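Local coordinates for protein BexL (Amycolatopsis orientalis, PDB 4XRW) that probably cyclises and aromatises a polyketide intermediate, as a di-domain aromatase/cyclase of the type II pathway to BE-7585A, at residues A[131-136]-A[142-147]. Numbering follows the deposited sequence.
Sequences YRAVGD and AWIDRA
Tyr131 overlaps Ile144 at the CD1 side of its ring, where ring atom CD1 of Tyr131 lies 3.5 Å from CG2 of Ile144, the methyl coming in obliquely and the two side chains running past each other in opposite directions. With CG tucked between the backbone N and the carbonyl carbon (chi1 45°), the phenol reaches from the end of strand 123-133 to helix 138-166. There its hydroxyl donates a hydrogen bond to Asp145, OH to OD1 2.8 Å, the acceptor near the ring plane but met from above the carboxylate, about 65° out of its plane. One water donates to both Tyr131 OH and Asp145 O. Branched Ile144 suits the interface because its other arm also packs: CD1 of Ile144 sits 3.9 Å from CB of Ala133, whose small methyl fits a spacing of 8.6 Å between the axes of 131-133 and 142-147. In this helix-grip fold the contact joins long helix to sheet across the turn linking them. A phenylalanine in place of Tyr131 would probably leave Asp145 OD1 and the water without their hydroxyl partner. Since Asp145 OD1 also pairs with Arg22 of the neighbouring strand, the buried phenol probably helps orient a carboxylate whose charge Arg22 probably balances.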
loop_
_atom_site.group_PDB
_atom_site.type_symbol
_atom_site.label_atom_id
_atom_site.label_comp_id
_atom_site.label_asym_id
_atom_site.label_seq_id
_atom_site.Cartn_x
_atom_site.Cartn_y
_atom_site.Cartn_z
ATOM N N TYR A 131 7.051 20.681 15.297
ATOM C CA TYR A 131 5.979 20.227 16.163
ATOM C C TYR A 131 5.978 20.901 17.504
ATOM O O TYR A 131 6.989 21.464 17.953
ATOM C CB TYR A 131 6.071 18.715 16.371
ATOM C CG TYR A 131 7.466 18.256 16.650
ATOM C CD1 TYR A 131 7.931 18.105 17.942
ATOM C CD2 TYR A 131 8.330 18.002 15.603
ATOM C CE1 TYR A 131 9.241 17.685 18.184
ATOM C CE2 TYR A 131 9.597 17.602 15.821
ATOM C CZ TYR A 131 10.065 17.450 17.099
ATOM O OH TYR A 131 11.356 17.042 17.238
ATOM N N ARG A 132 4.833 20.814 18.165
ATOM C CA ARG A 132 4.788 21.195 19.558
ATOM C C ARG A 132 3.791 20.355 20.316
ATOM O O ARG A 132 2.921 19.691 19.742
ATOM C CB ARG A 132 4.485 22.682 19.721
ATOM C CG ARG A 132 3.339 23.232 18.928
ATOM C CD ARG A 132 3.142 24.722 19.262
ATOM N NE ARG A 132 2.876 24.913 20.688
ATOM C CZ ARG A 132 2.272 25.972 21.222
ATOM N NH1 ARG A 132 1.840 26.966 20.457
ATOM N NH2 ARG A 132 2.094 26.030 22.537
ATOM N N ALA A 133 3.961 20.382 21.621
ATOM C CA ALA A 133 3.166 19.595 22.528
ATOM C C ALA A 133 2.023 20.459 23.051
ATOM O O ALA A 133 2.125 21.688 23.077
ATOM C CB ALA A 133 4.046 19.062 23.682
ATOM N N VAL A 134 0.946 19.818 23.476
ATOM C CA VAL A 134 -0.198 20.541 24.008
ATOM C C VAL A 134 0.255 21.215 25.310
ATOM O O VAL A 134 0.812 20.567 26.178
ATOM C CB VAL A 134 -1.393 19.606 24.239
ATOM C CG1 VAL A 134 -2.495 20.324 24.986
ATOM C CG2 VAL A 134 -1.907 19.036 22.904
ATOM N N GLY A 135 0.066 22.527 25.430
ATOM C CA GLY A 135 0.529 23.232 26.622
ATOM C C GLY A 135 2.044 23.254 26.823
ATOM O O GLY A 135 2.521 23.460 27.942
ATOM N N ASP A 136 2.778 23.091 25.749
ATOM C CA ASP A 136 4.263 22.993 25.742
ATOM C C ASP A 136 4.828 22.160 26.865
ATOM O O ASP A 136 5.934 22.378 27.273
ATOM C CB ASP A 136 4.940 24.367 25.757
ATOM C CG ASP A 136 4.475 25.265 24.655
ATOM O OD1 ASP A 136 4.606 24.927 23.465
ATOM O OD2 ASP A 136 3.950 26.331 24.958
ATOM N N ALA A 142 9.295 15.808 24.885
ATOM C CA ALA A 142 10.409 14.846 24.758
ATOM C C ALA A 142 9.979 13.536 24.115
ATOM O O ALA A 142 10.704 12.920 23.323
ATOM C CB ALA A 142 10.988 14.561 26.139
ATOM N N TRP A 143 8.815 13.076 24.531
ATOM C CA TRP A 143 8.205 11.893 23.962
ATOM C C TRP A 143 7.984 12.064 22.455
ATOM O O TRP A 143 8.289 11.166 21.652
ATOM C CB TRP A 143 6.901 11.641 24.681
ATOM C CG TRP A 143 6.272 10.405 24.352
ATOM C CD1 TRP A 143 6.397 9.236 25.019
ATOM C CD2 TRP A 143 5.370 10.170 23.276
ATOM N NE1 TRP A 143 5.609 8.283 24.437
ATOM C CE2 TRP A 143 4.975 8.828 23.358
ATOM C CE3 TRP A 143 4.838 10.973 22.265
ATOM C CZ2 TRP A 143 4.086 8.256 22.458
ATOM C CZ3 TRP A 143 3.966 10.405 21.357
ATOM C CH2 TRP A 143 3.598 9.056 21.464
ATOM N N ILE A 144 7.433 13.210 22.062
ATOM C CA ILE A 144 7.231 13.472 20.651
ATOM C C ILE A 144 8.553 13.475 19.923
ATOM O O ILE A 144 8.680 12.950 18.840
ATOM C CB ILE A 144 6.536 14.840 20.395
ATOM C CG1 ILE A 144 5.178 14.839 21.033
ATOM C CG2 ILE A 144 6.425 15.112 18.906
ATOM C CD1 ILE A 144 4.575 16.226 21.112
ATOM N N ASP A 145 9.545 14.114 20.521
ATOM C CA ASP A 145 10.856 14.223 19.899
ATOM C C ASP A 145 11.439 12.857 19.557
ATOM O O ASP A 145 11.943 12.655 18.463
ATOM C CB ASP A 145 11.795 14.977 20.823
ATOM C CG ASP A 145 12.886 15.623 20.085
ATOM O OD1 ASP A 145 12.706 16.807 19.690
ATOM O OD2 ASP A 145 13.886 14.918 19.859
ATOM N N ARG A 146 11.327 11.913 20.480
ATOM C CA ARG A 146 11.858 10.589 20.268
ATOM C C ARG A 146 11.064 9.847 19.214
ATOM O O ARG A 146 11.620 9.097 18.420
ATOM C CB ARG A 146 11.876 9.794 21.583
ATOM C CG ARG A 146 12.994 10.259 22.526
ATOM C CD ARG A 146 13.247 9.285 23.667
ATOM N NE ARG A 146 12.065 9.210 24.502
ATOM C CZ ARG A 146 11.834 9.966 25.565
ATOM N NH1 ARG A 146 12.733 10.850 25.998
ATOM N NH2 ARG A 146 10.698 9.822 26.210
ATOM N N ALA A 147 9.758 10.079 19.218
ATOM C CA ALA A 147 8.864 9.458 18.257
ATOM C C ALA A 147 9.194 9.907 16.847
ATOM O O ALA A 147 9.262 9.082 15.937
ATOM C CB ALA A 147 7.420 9.791 18.604
HETATM O O HOH W 1 12.916 14.614 16.640
#